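Local coordinates for protein virB8 (Agrobacterium tumefaciens, PDB 2CC3), which probably forms part of the type IV secretion system at the bacterial surface, where VirB proteins are suggested to direct T-DNA transfer into plant cells, at residues T109-V115 against G129-Y135; E17-R22 against L36-S41; L65-G69 against L94-G98; S104-T109 against Y135-D140. All coordinates share one frame; numbering follows the deposited sequence.

Contact 1: T109-V115 against G129-Y135; sequences TVRYEKV and GLVVTSY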
loop_
_atom_site.group_PDB
_atom_site.type_symbol
_atom_site.label_atom_id
_atom_site.label_comp_id
_atom_site.label_asym_id
_atom_site.label_seq_id
_atom_site.Cartn_x
_atom_site.Cartn_y
_atom_site.Cartn_z
ATOM N N THR A 109 10.888 9.568 -13.731
ATOM C CA THR A 109 12.314 9.251 -13.620
ATOM C C THR A 109 12.717 9.262 -12.144
ATOM O O THR A 109 12.586 10.285 -11.472
ATOM C CB THR A 109 13.215 10.191 -14.511
ATOM O OG1 THR A 109 12.735 10.148 -15.861
ATOM C CG2 THR A 109 14.659 9.719 -14.508
ATOM N N VAL A 110 13.195 8.115 -11.646
ATOM C CA VAL A 110 13.405 7.939 -10.193
ATOM C C VAL A 110 14.822 7.481 -9.889
ATOM O O VAL A 110 15.212 6.379 -10.264
ATOM C CB VAL A 110 12.387 6.953 -9.542
ATOM C CG1 VAL A 110 12.574 6.891 -8.009
ATOM C CG2 VAL A 110 10.934 7.353 -9.875
ATOM N N ARG A 111 15.588 8.349 -9.228
ATOM C CA ARG A 111 16.895 7.993 -8.679
ATOM C C ARG A 111 16.722 7.655 -7.196
ATOM O O ARG A 111 16.003 8.342 -6.454
ATOM C CB ARG A 111 17.921 9.155 -8.865
ATOM C CG ARG A 111 19.377 8.761 -8.582
ATOM C CD ARG A 111 20.350 9.944 -8.503
ATOM N NE ARG A 111 20.587 10.512 -9.820
ATOM C CZ ARG A 111 21.435 10.014 -10.715
ATOM N NH1 ARG A 111 22.155 8.922 -10.449
ATOM N NH2 ARG A 111 21.549 10.600 -11.902
ATOM N N TYR A 112 17.395 6.609 -6.755
ATOM C CA TYR A 112 17.214 6.146 -5.387
ATOM C C TYR A 112 18.568 5.710 -4.873
ATOM O O TYR A 112 19.436 5.368 -5.669
ATOM C CB TYR A 112 16.192 4.968 -5.343
ATOM C CG TYR A 112 16.659 3.713 -6.082
ATOM C CD1 TYR A 112 17.314 2.694 -5.398
ATOM C CD2 TYR A 112 16.443 3.550 -7.462
ATOM C CE1 TYR A 112 17.756 1.577 -6.052
ATOM C CE2 TYR A 112 16.867 2.387 -8.130
ATOM C CZ TYR A 112 17.527 1.423 -7.409
ATOM O OH TYR A 112 17.999 0.268 -8.009
ATOM N N GLU A 113 18.730 5.721 -3.548
ATOM C CA GLU A 113 19.854 5.099 -2.865
ATOM C C GLU A 113 19.321 4.030 -1.892
ATOM O O GLU A 113 18.145 3.981 -1.584
ATOM C CB GLU A 113 20.651 6.154 -2.087
ATOM C CG GLU A 113 19.965 6.624 -0.781
ATOM C CD GLU A 113 20.439 7.992 -0.254
ATOM O OE1 GLU A 113 19.986 8.383 0.839
ATOM O OE2 GLU A 113 21.253 8.684 -0.916
ATOM N N LYS A 114 20.204 3.171 -1.424
ATOM C CA LYS A 114 19.936 2.306 -0.275
ATOM C C LYS A 114 20.582 2.844 0.993
ATOM O O LYS A 114 21.779 3.117 1.007
ATOM C CB LYS A 114 20.504 0.931 -0.562
ATOM C CG LYS A 114 19.438 0.008 -1.008
ATOM C CD LYS A 114 19.883 -0.924 -2.116
ATOM C CE LYS A 114 18.700 -1.819 -2.487
ATOM N NZ LYS A 114 18.319 -2.780 -1.371
ATOM N N VAL A 115 19.793 3.026 2.042
ATOM C CA VAL A 115 20.353 3.225 3.380
ATOM C C VAL A 115 20.350 1.893 4.157
ATOM O O VAL A 115 19.392 1.102 4.067
ATOM C CB VAL A 115 19.642 4.360 4.163
ATOM C CG1 VAL A 115 19.629 5.624 3.344
ATOM C CG2 VAL A 115 18.232 3.958 4.562
ATOM N N GLY A 129 15.094 -0.443 2.387
ATOM C CA GLY A 129 15.841 0.747 2.789
ATOM C C GLY A 129 16.025 1.759 1.667
ATOM O O GLY A 129 16.991 2.517 1.650
ATOM N N LEU A 130 15.064 1.794 0.755
ATOM C CA LEU A 130 15.085 2.674 -0.399
ATOM C C LEU A 130 14.690 4.100 -0.036
ATOM O O LEU A 130 13.675 4.331 0.611
ATOM C CB LEU A 130 14.137 2.154 -1.495
ATOM C CG LEU A 130 14.476 0.850 -2.227
ATOM C CD1 LEU A 130 13.753 0.812 -3.571
ATOM C CD2 LEU A 130 16.011 0.685 -2.425
ATOM N N VAL A 131 15.495 5.055 -0.467
ATOM C CA VAL A 131 15.134 6.464 -0.344
ATOM C C VAL A 131 15.250 7.054 -1.722
ATOM O O VAL A 131 16.213 6.772 -2.423
ATOM C CB VAL A 131 16.094 7.198 0.605
ATOM C CG1 VAL A 131 15.592 8.618 0.943
ATOM C CG2 VAL A 131 16.290 6.363 1.843
ATOM N N VAL A 132 14.261 7.855 -2.109
ATOM C CA VAL A 132 14.305 8.588 -3.389
ATOM C C VAL A 132 15.012 9.939 -3.277
ATOM O O VAL A 132 14.527 10.856 -2.614
ATOM C CB VAL A 132 12.900 8.791 -3.995
ATOM C CG1 VAL A 132 12.994 9.495 -5.385
ATOM C CG2 VAL A 132 12.177 7.430 -4.081
ATOM N N THR A 133 16.128 10.041 -3.993
ATOM C CA THR A 133 17.049 11.200 -3.980
ATOM C C THR A 133 16.852 12.218 -5.122
ATOM O O THR A 133 17.247 13.404 -5.001
ATOM C CB THR A 133 18.508 10.711 -4.032
ATOM O OG1 THR A 133 18.694 9.830 -5.155
ATOM C CG2 THR A 133 18.830 9.983 -2.766
ATOM N N SER A 134 16.264 11.747 -6.228
ATOM C CA SER A 134 15.723 12.601 -7.274
ATOM C C SER A 134 14.447 12.020 -7.919
ATOM O O SER A 134 14.306 10.798 -8.086
ATOM C CB SER A 134 16.786 12.914 -8.329
ATOM O OG SER A 134 16.217 13.723 -9.341
ATOM N N TYR A 135 13.522 12.910 -8.262
ATOM C CA TYR A 135 12.230 12.537 -8.808
ATOM C C TYR A 135 11.634 13.620 -9.690
ATOM O O TYR A 135 11.353 14.716 -9.224
ATOM C CB TYR A 135 11.219 12.321 -7.710
ATOM C CG TYR A 135 9.892 11.784 -8.223
ATOM C CD1 TYR A 135 9.714 10.409 -8.414
ATOM C CD2 TYR A 135 8.810 12.647 -8.505
ATOM C CE1 TYR A 135 8.488 9.897 -8.850
ATOM C CE2 TYR A 135 7.618 12.149 -8.950
ATOM C CZ TYR A 135 7.450 10.756 -9.102
ATOM O OH TYR A 135 6.251 10.201 -9.552
HETATM O O HOH W 1 15.173 11.636 -11.112
#

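Contact 2: E17-R22 against L36-S41; sequences EYVRLR and LVSNFS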
loop_
_atom_site.group_PDB
_atom_site.type_symbol
_atom_site.label_atom_id
_atom_site.label_comp_id
_atom_site.label_asym_id
_atom_site.label_seq_id
_atom_site.Cartn_x
_atom_site.Cartn_y
_atom_site.Cartn_z
ATOM N N GLU A 17 5.336 1.509 -5.811
ATOM C CA GLU A 17 4.504 1.963 -4.693
ATOM C C GLU A 17 4.749 3.466 -4.435
ATOM O O GLU A 17 3.805 4.234 -4.218
ATOM C CB GLU A 17 4.785 1.121 -3.460
ATOM C CG GLU A 17 3.994 1.527 -2.246
ATOM C CD GLU A 17 4.582 0.969 -0.971
ATOM O OE1 GLU A 17 5.572 0.169 -1.026
ATOM O OE2 GLU A 17 4.059 1.354 0.095
ATOM N N TYR A 18 6.010 3.884 -4.495
ATOM C CA TYR A 18 6.345 5.318 -4.433
ATOM C C TYR A 18 5.584 6.100 -5.470
ATOM O O TYR A 18 4.804 7.030 -5.151
ATOM C CB TYR A 18 7.852 5.586 -4.571
ATOM C CG TYR A 18 8.227 7.052 -4.323
ATOM C CD1 TYR A 18 8.470 7.517 -3.025
ATOM C CD2 TYR A 18 8.343 7.961 -5.393
ATOM C CE1 TYR A 18 8.816 8.853 -2.791
ATOM C CE2 TYR A 18 8.666 9.281 -5.187
ATOM C CZ TYR A 18 8.905 9.736 -3.886
ATOM O OH TYR A 18 9.222 11.056 -3.666
ATOM N N VAL A 19 5.778 5.732 -6.727
ATOM C CA VAL A 19 5.025 6.393 -7.802
ATOM C C VAL A 19 3.531 6.385 -7.527
ATOM O O VAL A 19 2.872 7.440 -7.541
ATOM C CB VAL A 19 5.285 5.712 -9.174
ATOM C CG1 VAL A 19 4.451 6.368 -10.290
ATOM C CG2 VAL A 19 6.733 5.769 -9.487
ATOM N N ARG A 20 2.985 5.198 -7.252
ATOM C CA ARG A 20 1.554 5.098 -7.101
ATOM C C ARG A 20 1.071 6.027 -5.980
ATOM O O ARG A 20 0.094 6.762 -6.155
ATOM C CB ARG A 20 1.158 3.638 -6.835
ATOM C CG ARG A 20 -0.318 3.359 -6.727
ATOM C CD ARG A 20 -0.597 1.914 -6.191
ATOM N NE ARG A 20 -0.288 1.745 -4.755
ATOM C CZ ARG A 20 -1.145 1.935 -3.736
ATOM N NH1 ARG A 20 -2.422 2.306 -3.926
ATOM N NH2 ARG A 20 -0.723 1.741 -2.494
ATOM N N LEU A 21 1.717 5.956 -4.809
ATOM C CA LEU A 21 1.293 6.769 -3.654
ATOM C C LEU A 21 1.442 8.273 -3.930
ATOM O O LEU A 21 0.633 9.085 -3.501
ATOM C CB LEU A 21 2.056 6.374 -2.368
ATOM C CG LEU A 21 1.713 5.067 -1.628
ATOM C CD1 LEU A 21 2.818 4.734 -0.674
ATOM C CD2 LEU A 21 0.387 5.073 -0.860
ATOM N N ARG A 22 2.476 8.637 -4.675
ATOM C CA ARG A 22 2.748 10.039 -4.945
ATOM C C ARG A 22 1.830 10.625 -6.028
ATOM O O ARG A 22 1.443 11.799 -5.935
ATOM C CB ARG A 22 4.237 10.238 -5.250
ATOM C CG ARG A 22 4.565 11.649 -5.678
ATOM C CD ARG A 22 6.033 12.009 -5.584
ATOM N NE ARG A 22 6.188 13.437 -5.902
ATOM C CZ ARG A 22 7.313 14.111 -5.739
ATOM N NH1 ARG A 22 8.383 13.504 -5.248
ATOM N NH2 ARG A 22 7.367 15.387 -6.048
ATOM N N LEU A 36 3.904 8.124 3.938
ATOM C CA LEU A 36 4.769 7.152 3.262
ATOM C C LEU A 36 5.637 7.823 2.170
ATOM O O LEU A 36 6.821 7.617 2.129
ATOM C CB LEU A 36 3.961 5.959 2.692
ATOM C CG LEU A 36 3.712 4.640 3.468
ATOM C CD1 LEU A 36 3.431 3.487 2.509
ATOM C CD2 LEU A 36 4.875 4.245 4.387
ATOM N N VAL A 37 5.040 8.641 1.307
ATOM C CA VAL A 37 5.809 9.349 0.284
ATOM C C VAL A 37 6.927 10.181 0.920
ATOM O O VAL A 37 8.074 10.079 0.504
ATOM C CB VAL A 37 4.922 10.260 -0.625
ATOM C CG1 VAL A 37 5.805 11.175 -1.446
ATOM C CG2 VAL A 37 4.038 9.394 -1.550
ATOM N N SER A 38 6.584 10.975 1.942
ATOM C CA SER A 38 7.569 11.841 2.665
ATOM C C SER A 38 8.726 11.070 3.298
ATOM O O SER A 38 9.869 11.513 3.266
ATOM C CB SER A 38 6.864 12.658 3.767
ATOM O OG SER A 38 5.763 13.409 3.251
ATOM N N ASN A 39 8.422 9.921 3.895
ATOM C CA ASN A 39 9.439 9.124 4.602
ATOM C C ASN A 39 10.440 8.455 3.673
ATOM O O ASN A 39 11.599 8.235 4.025
ATOM C CB ASN A 39 8.757 8.077 5.485
ATOM C CG ASN A 39 8.102 8.696 6.693
ATOM O OD1 ASN A 39 8.635 9.638 7.269
ATOM N ND2 ASN A 39 6.946 8.170 7.086
ATOM N N PHE A 40 9.959 8.136 2.480
ATOM C CA PHE A 40 10.722 7.502 1.418
ATOM C C PHE A 40 11.690 8.471 0.673
ATOM O O PHE A 40 12.518 8.026 -0.115
ATOM C CB PHE A 40 9.723 6.989 0.359
ATOM C CG PHE A 40 9.375 5.503 0.450
ATOM C CD1 PHE A 40 8.203 5.074 1.093
ATOM C CD2 PHE A 40 10.161 4.544 -0.186
ATOM C CE1 PHE A 40 7.847 3.695 1.153
ATOM C CE2 PHE A 40 9.818 3.167 -0.133
ATOM C CZ PHE A 40 8.659 2.751 0.534
ATOM N N SER A 41 11.550 9.784 0.887
ATOM C CA SER A 41 12.238 10.788 0.064
ATOM C C SER A 41 13.346 11.516 0.807
ATOM O O SER A 41 13.158 11.918 1.945
ATOM C CB SER A 41 11.218 11.807 -0.402
ATOM O OG SER A 41 10.167 11.161 -1.100
#

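Contact 3: L65-G69 against L94-G98; sequences LGKHG and LIVDG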
loop_
_atom_site.group_PDB
_atom_site.type_symbol
_atom_site.label_atom_id
_atom_site.label_comp_id
_atom_site.label_asym_id
_atom_site.label_seq_id
_atom_site.Cartn_x
_atom_site.Cartn_y
_atom_site.Cartn_z
ATOM N N LEU A 65 -9.422 18.683 -6.458
ATOM C CA LEU A 65 -10.320 17.545 -6.447
ATOM C C LEU A 65 -11.037 17.355 -5.117
ATOM O O LEU A 65 -12.227 17.044 -5.109
ATOM C CB LEU A 65 -9.591 16.269 -6.887
ATOM C CG LEU A 65 -8.936 16.318 -8.273
ATOM C CD1 LEU A 65 -8.001 15.159 -8.497
ATOM C CD2 LEU A 65 -9.992 16.419 -9.393
ATOM N N GLY A 66 -10.327 17.574 -4.013
ATOM C CA GLY A 66 -10.886 17.417 -2.676
ATOM C C GLY A 66 -11.559 16.076 -2.493
ATOM O O GLY A 66 -10.973 15.012 -2.733
ATOM N N LYS A 67 -12.820 16.134 -2.113
ATOM C CA LYS A 67 -13.572 14.952 -1.788
ATOM C C LYS A 67 -14.339 14.469 -3.006
ATOM O O LYS A 67 -14.911 13.391 -2.974
ATOM C CB LYS A 67 -14.512 15.268 -0.614
ATOM C CG LYS A 67 -13.921 16.329 0.358
ATOM C CD LYS A 67 -14.117 16.021 1.860
ATOM C CE LYS A 67 -13.385 14.748 2.305
ATOM N NZ LYS A 67 -14.137 13.507 1.922
ATOM N N HIS A 68 -14.318 15.257 -4.085
ATOM C CA HIS A 68 -15.170 15.042 -5.278
ATOM C C HIS A 68 -14.474 14.447 -6.504
ATOM O O HIS A 68 -15.080 14.348 -7.586
ATOM C CB HIS A 68 -15.793 16.362 -5.716
ATOM C CG HIS A 68 -16.979 16.766 -4.908
ATOM N ND1 HIS A 68 -18.187 17.087 -5.480
ATOM C CD2 HIS A 68 -17.144 16.899 -3.570
ATOM C CE1 HIS A 68 -19.046 17.407 -4.531
ATOM N NE2 HIS A 68 -18.438 17.303 -3.363
ATOM N N GLY A 69 -13.207 14.091 -6.353
ATOM C CA GLY A 69 -12.447 13.546 -7.451
ATOM C C GLY A 69 -11.300 12.706 -6.942
ATOM O O GLY A 69 -10.929 12.773 -5.769
ATOM N N LEU A 94 -8.030 10.548 -14.271
ATOM C CA LEU A 94 -8.791 11.511 -13.492
ATOM C C LEU A 94 -10.277 11.113 -13.495
ATOM O O LEU A 94 -10.898 11.012 -14.568
ATOM C CB LEU A 94 -8.602 12.921 -14.065
ATOM C CG LEU A 94 -9.522 14.021 -13.547
ATOM C CD1 LEU A 94 -9.207 14.352 -12.109
ATOM C CD2 LEU A 94 -9.417 15.262 -14.428
ATOM N N ILE A 95 -10.819 10.887 -12.298
ATOM C CA ILE A 95 -12.221 10.511 -12.123
ATOM C C ILE A 95 -12.942 11.587 -11.316
ATOM O O ILE A 95 -12.744 11.716 -10.116
ATOM C CB ILE A 95 -12.370 9.090 -11.467
ATOM C CG1 ILE A 95 -11.653 8.038 -12.329
ATOM C CG2 ILE A 95 -13.852 8.711 -11.267
ATOM C CD1 ILE A 95 -11.767 6.611 -11.823
ATOM N N VAL A 96 -13.765 12.374 -12.001
ATOM C CA VAL A 96 -14.567 13.423 -11.372
ATOM C C VAL A 96 -16.066 13.132 -11.550
ATOM O O VAL A 96 -16.440 12.283 -12.371
ATOM C CB VAL A 96 -14.210 14.844 -11.926
ATOM C CG1 VAL A 96 -12.891 15.325 -11.361
ATOM C CG2 VAL A 96 -14.156 14.848 -13.441
ATOM N N ASP A 97 -16.903 13.825 -10.768
ATOM C CA ASP A 97 -18.370 13.738 -10.854
ATOM C C ASP A 97 -18.883 14.227 -12.202
ATOM O O ASP A 97 -18.459 15.283 -12.670
ATOM C CB ASP A 97 -19.020 14.654 -9.806
ATOM C CG ASP A 97 -18.802 14.205 -8.376
ATOM O OD1 ASP A 97 -18.753 12.987 -8.094
ATOM O OD2 ASP A 97 -18.723 15.109 -7.514
ATOM N N GLY A 98 -19.808 13.483 -12.808
ATOM C CA GLY A 98 -20.507 13.939 -14.013
ATOM C C GLY A 98 -19.713 13.928 -15.308
ATOM O O GLY A 98 -20.224 14.313 -16.363
#

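Contact 4: S104-T109 against Y135-D140; sequences STWTAT and YQTSED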
loop_
_atom_site.group_PDB
_atom_site.type_symbol
_atom_site.label_atom_id
_atom_site.label_comp_id
_atom_site.label_asym_id
_atom_site.label_seq_id
_atom_site.Cartn_x
_atom_site.Cartn_y
_atom_site.Cartn_z
ATOM N N SER A 104 -4.298 9.851 -19.182
ATOM C CA SER A 104 -3.048 10.316 -19.793
ATOM C C SER A 104 -1.904 9.425 -19.316
ATOM O O SER A 104 -1.995 8.844 -18.234
ATOM C CB SER A 104 -2.761 11.758 -19.402
ATOM O OG SER A 104 -2.749 11.879 -17.986
ATOM N N THR A 105 -0.828 9.346 -20.111
ATOM C CA THR A 105 0.344 8.509 -19.812
ATOM C C THR A 105 1.585 9.352 -19.478
ATOM O O THR A 105 1.774 10.427 -20.012
ATOM C CB THR A 105 0.608 7.482 -20.951
ATOM O OG1 THR A 105 -0.587 6.715 -21.187
ATOM C CG2 THR A 105 1.703 6.512 -20.571
ATOM N N TRP A 106 2.431 8.831 -18.587
ATOM C CA TRP A 106 3.514 9.583 -17.946
ATOM C C TRP A 106 4.762 8.722 -17.839
ATOM O O TRP A 106 4.695 7.509 -17.870
ATOM C CB TRP A 106 3.104 10.008 -16.510
ATOM C CG TRP A 106 1.930 11.004 -16.335
ATOM C CD1 TRP A 106 0.606 10.763 -16.540
ATOM C CD2 TRP A 106 2.012 12.348 -15.834
ATOM N NE1 TRP A 106 -0.147 11.879 -16.229
ATOM C CE2 TRP A 106 0.694 12.868 -15.799
ATOM C CE3 TRP A 106 3.083 13.182 -15.447
ATOM C CZ2 TRP A 106 0.408 14.179 -15.380
ATOM C CZ3 TRP A 106 2.803 14.495 -15.013
ATOM C CH2 TRP A 106 1.473 14.973 -14.970
ATOM N N THR A 107 5.919 9.352 -17.698
ATOM C CA THR A 107 7.126 8.616 -17.399
ATOM C C THR A 107 7.701 9.250 -16.120
ATOM O O THR A 107 8.058 10.432 -16.134
ATOM C CB THR A 107 8.150 8.717 -18.545
ATOM O OG1 THR A 107 7.545 8.299 -19.776
ATOM C CG2 THR A 107 9.386 7.863 -18.274
ATOM N N ALA A 108 7.774 8.504 -15.017
ATOM C CA ALA A 108 8.523 9.025 -13.867
ATOM C C ALA A 108 9.983 8.628 -14.008
ATOM O O ALA A 108 10.290 7.488 -14.398
ATOM C CB ALA A 108 7.916 8.532 -12.484
ATOM N N THR A 109 10.888 9.568 -13.731
ATOM C CA THR A 109 12.314 9.251 -13.620
ATOM C C THR A 109 12.717 9.262 -12.144
ATOM O O THR A 109 12.586 10.285 -11.472
ATOM C CB THR A 109 13.215 10.191 -14.511
ATOM O OG1 THR A 109 12.735 10.148 -15.861
ATOM C CG2 THR A 109 14.659 9.719 -14.508
ATOM N N TYR A 135 13.522 12.910 -8.262
ATOM C CA TYR A 135 12.230 12.537 -8.808
ATOM C C TYR A 135 11.634 13.620 -9.690
ATOM O O TYR A 135 11.353 14.716 -9.224
ATOM C CB TYR A 135 11.219 12.321 -7.710
ATOM C CG TYR A 135 9.892 11.784 -8.223
ATOM C CD1 TYR A 135 9.714 10.409 -8.414
ATOM C CD2 TYR A 135 8.810 12.647 -8.505
ATOM C CE1 TYR A 135 8.488 9.897 -8.850
ATOM C CE2 TYR A 135 7.618 12.149 -8.950
ATOM C CZ TYR A 135 7.450 10.756 -9.102
ATOM O OH TYR A 135 6.251 10.201 -9.552
ATOM N N GLN A 136 11.373 13.261 -10.942
ATOM C CA GLN A 136 10.702 14.126 -11.896
ATOM C C GLN A 136 9.715 13.292 -12.699
ATOM O O GLN A 136 9.933 12.111 -12.965
ATOM C CB GLN A 136 11.729 14.742 -12.867
ATOM C CG GLN A 136 12.780 15.664 -12.226
ATOM C CD GLN A 136 13.981 14.919 -11.610
ATOM O OE1 GLN A 136 14.437 13.888 -12.136
ATOM N NE2 GLN A 136 14.487 15.439 -10.468
ATOM N N THR A 137 8.618 13.900 -13.087
ATOM C CA THR A 137 7.703 13.186 -13.937
ATOM C C THR A 137 7.240 14.035 -15.105
ATOM O O THR A 137 7.183 15.250 -15.025
ATOM C CB THR A 137 6.563 12.528 -13.132
ATOM O OG1 THR A 137 5.732 11.787 -14.030
ATOM C CG2 THR A 137 5.759 13.572 -12.323
ATOM N N SER A 138 6.987 13.382 -16.219
ATOM C CA SER A 138 6.606 14.093 -17.419
ATOM C C SER A 138 5.432 13.409 -18.068
ATOM O O SER A 138 5.459 12.214 -18.335
ATOM C CB SER A 138 7.807 14.146 -18.358
ATOM O OG SER A 138 8.518 12.917 -18.246
ATOM N N GLU A 139 4.386 14.189 -18.281
ATOM C CA GLU A 139 3.221 13.757 -18.979
ATOM C C GLU A 139 3.504 13.782 -20.483
ATOM O O GLU A 139 4.167 14.691 -20.987
ATOM C CB GLU A 139 2.085 14.706 -18.642
ATOM C CG GLU A 139 0.716 14.189 -19.075
ATOM C CD GLU A 139 -0.396 15.107 -18.612
ATOM O OE1 GLU A 139 -0.133 16.070 -17.854
ATOM O OE2 GLU A 139 -1.540 14.844 -18.990
ATOM N N ASP A 140 3.013 12.766 -21.185
ATOM C CA ASP A 140 3.072 12.730 -22.626
ATOM C C ASP A 140 2.487 13.996 -23.217
ATOM O O ASP A 140 1.429 14.482 -22.787
ATOM C CB ASP A 140 2.351 11.493 -23.159
ATOM C CG ASP A 140 3.165 10.243 -23.000
ATOM O OD1 ASP A 140 4.246 10.280 -22.383
ATOM O OD2 ASP A 140 2.731 9.199 -23.503
HETATM O O HOH W 2 5.983 11.127 -20.911
HETATM O O HOH W 1 15.173 11.636 -11.112
#

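Contact 1: T109-V115 against G129-Y135
Two residues, Thr133 and Ser134, stand opposite the single Arg111, a classic beta bulge in the antiparallel pairing of strands 102-114 and 130-139 of the VirB8 sheet. Thr133 N donates to Arg111 O at 3.0 Å, Ser134 N only weakly. Thr133 OG1 also reaches that oxygen weakly, its first torsion (54°) placing the hydroxyl between its own backbone N and carbonyl carbon. Beyond the bulge Glu113 and Val131 are bonded in both directions. Gly129, whose positive phi suits glycine, lies just before strand 130-139, and Gly129 O accepts Val115 N at 2.9 Å.

Val110, Tyr112, Leu130, Val132 and Tyr135 share the face that helices 6-23 and 43-53 cover. Beta-branched valines fill it compactly: the side chains of Val110 and Val132 cross at about a right angle, CG1 to CG1, while Val110 CG2 lies 3.6 Å from Tyr135 CD1. Leu130 CD2 touches both Tyr112 CD1 (3.8 Å) and the aliphatic part of Lys114, whose NZ makes a salt bridge with Glu7. On the other face Arg111, Glu113, Val131 and Ser134 meet a more exposed setting. Ser134 OG bonds Gln136 NE2 and a water 2.9 Å away, which also lies 2.9 Å from Thr109 O.

Contact 2: E17-R22 against L36-S41
Tyr18 OH is held by two groups: it donates to Ser41 OG at 2.7 Å and accepts from Arg22 NH1 at 3.0 Å. Arg22 approaches with the oxygen close to its guanidinium plane (12° out), and its straight chain, extended from CG to NE, runs alongside the tyrosine one helical turn back. Ser41 OG lies in the plane of the Tyr18 ring at its edge and donates to Val37 O, 2.9 Å away. Tyrosine, serine and arginine thus form a chain of bonds that satisfies hydroxyls in a buried place and probably limits rotation of the phenol.

Tyr18 reaches this position because its CG is anti to the backbone N (chi1 -172°), which carries the ring across to the other segment. There CD1 touches Phe40 CB at 3.6 Å, the two side chains running antiparallel past one another. Val37 CG2 presses against the turn of helix at Leu21 and Arg22, 3.7 Å from Leu21 CB; a short branched residue suits such close backbones. Leu21 CD1 and Leu36 CD1 pack tightly, with Glu17 OE2 beside the latter.

Helices 6-23 and 30-39 are thereby joined in the helical layer that covers the curved sheet, as in the NTF2-like fold.

Contact 3: L65-G69 against L94-G98
Residues 65-68 form a type II' beta turn, closed by His68 N donating to Leu65 O at 2.9 Å, which delivers the following residue, Gly69, to the end of strand 85-96. Gly66, with positive phi, is the first residue to leave the helical conformation after helix 61-64; glycine is well suited to this backbone shape. Gly69 then comes alongside Val96, where its CA makes a CA-H...O contact with Ile95 O at 3.2 Å. Gly69, without a side chain, lets the backbone come this close beside Leu65 and Val96.

Leu65 packs beside Gly69. Its CD2 branch lies 3.5 Å from Leu94 CD1 and 3.7 Å from Val96 CG1, crossing the leucine obliquely and the valine at about a right angle. Leu71 of the adjoining strand touches both leucines, extending the apolar patch, so branched aliphatic residues fit here.

Farther out, among exposed residues, His68 ND1 donates a weak, bent bond to Asp97 OD2 at 2.9 Å, with an angle of 119° at the hydrogen. Imidazole and carboxylate planes stand 72° apart. Polar residues suit this exposed position.

The arrangement is a helix-to-strand connection: a beta turn leads from helix 61-64 into strand 69-82, outermost in this chain's sheet, and is laid beside the end of the neighbouring strand of the antiparallel sheet.

Contact 4: S104-T109 against Y135-D140
Glu139 lies over one face of the Trp106 indole: its CB stands 3.4 Å from the centroid of the six-membered ring, 2° off the normal, a CH-pi contact. With CG anti to the backbone N (chi1 -167°) and the chain extended beyond it, the carboxylate continues across the ring, its plane turned only 17° from the indole, and OE1 comes 3.2 Å from Trp106 CZ2. The flat, wide indole thus receives the aliphatic part of a long acidic side chain. Trp106 NE1 donates to Ser104 OG at 3.1 Å, the hydroxyl tilted out of the ring plane, which steadies the indole's rotation; Tyr90 of strand 85-96 meets the same ring with nearly parallel planes.

Beside the indole stands Thr137, its OG1 3.3 Å from Trp106 CE3 and hydrogen-bonded to Tyr90 OH. The small Ala108 lets the Tyr135 ring come close, CE1 lying 3.9 Å from Ala108 CB. On the other face Thr107 and Ser138 sit as a hydrogen-bonded antiparallel pair, and Asp140 N closes the ladder on Thr105 O at 2.9 Å.

Asp140 OD2 makes a salt bridge with Arg89, so the acid probably keeps its negative charge. The chemistry implies a sheet surface held by backbone bonds and amphipathic side chains.

In the fold
Contact 2 is the buried one, near the chain's centre, and joins helices through apolar packing around a few satisfied hydroxyls. Contacts 1 and 4 lie along one pair of strands, 102-114 and 130-139, and share Thr109, Tyr135 and a water; contact 1 is partly buried, whereas contact 4 is a surface contact richer in polar side chains. The helical layer meets both: the Tyr18 ring packs edge-to-face on Tyr135, and Phe40 is joined to Val132 by a backbone hydrogen bond. Contact 3, about 31 Å from contact 1 between centres, lies at the surface on the other side of the chain's centre, where a turn, a small apolar cluster and a weak His-Asp bond stand in place of a long ladder.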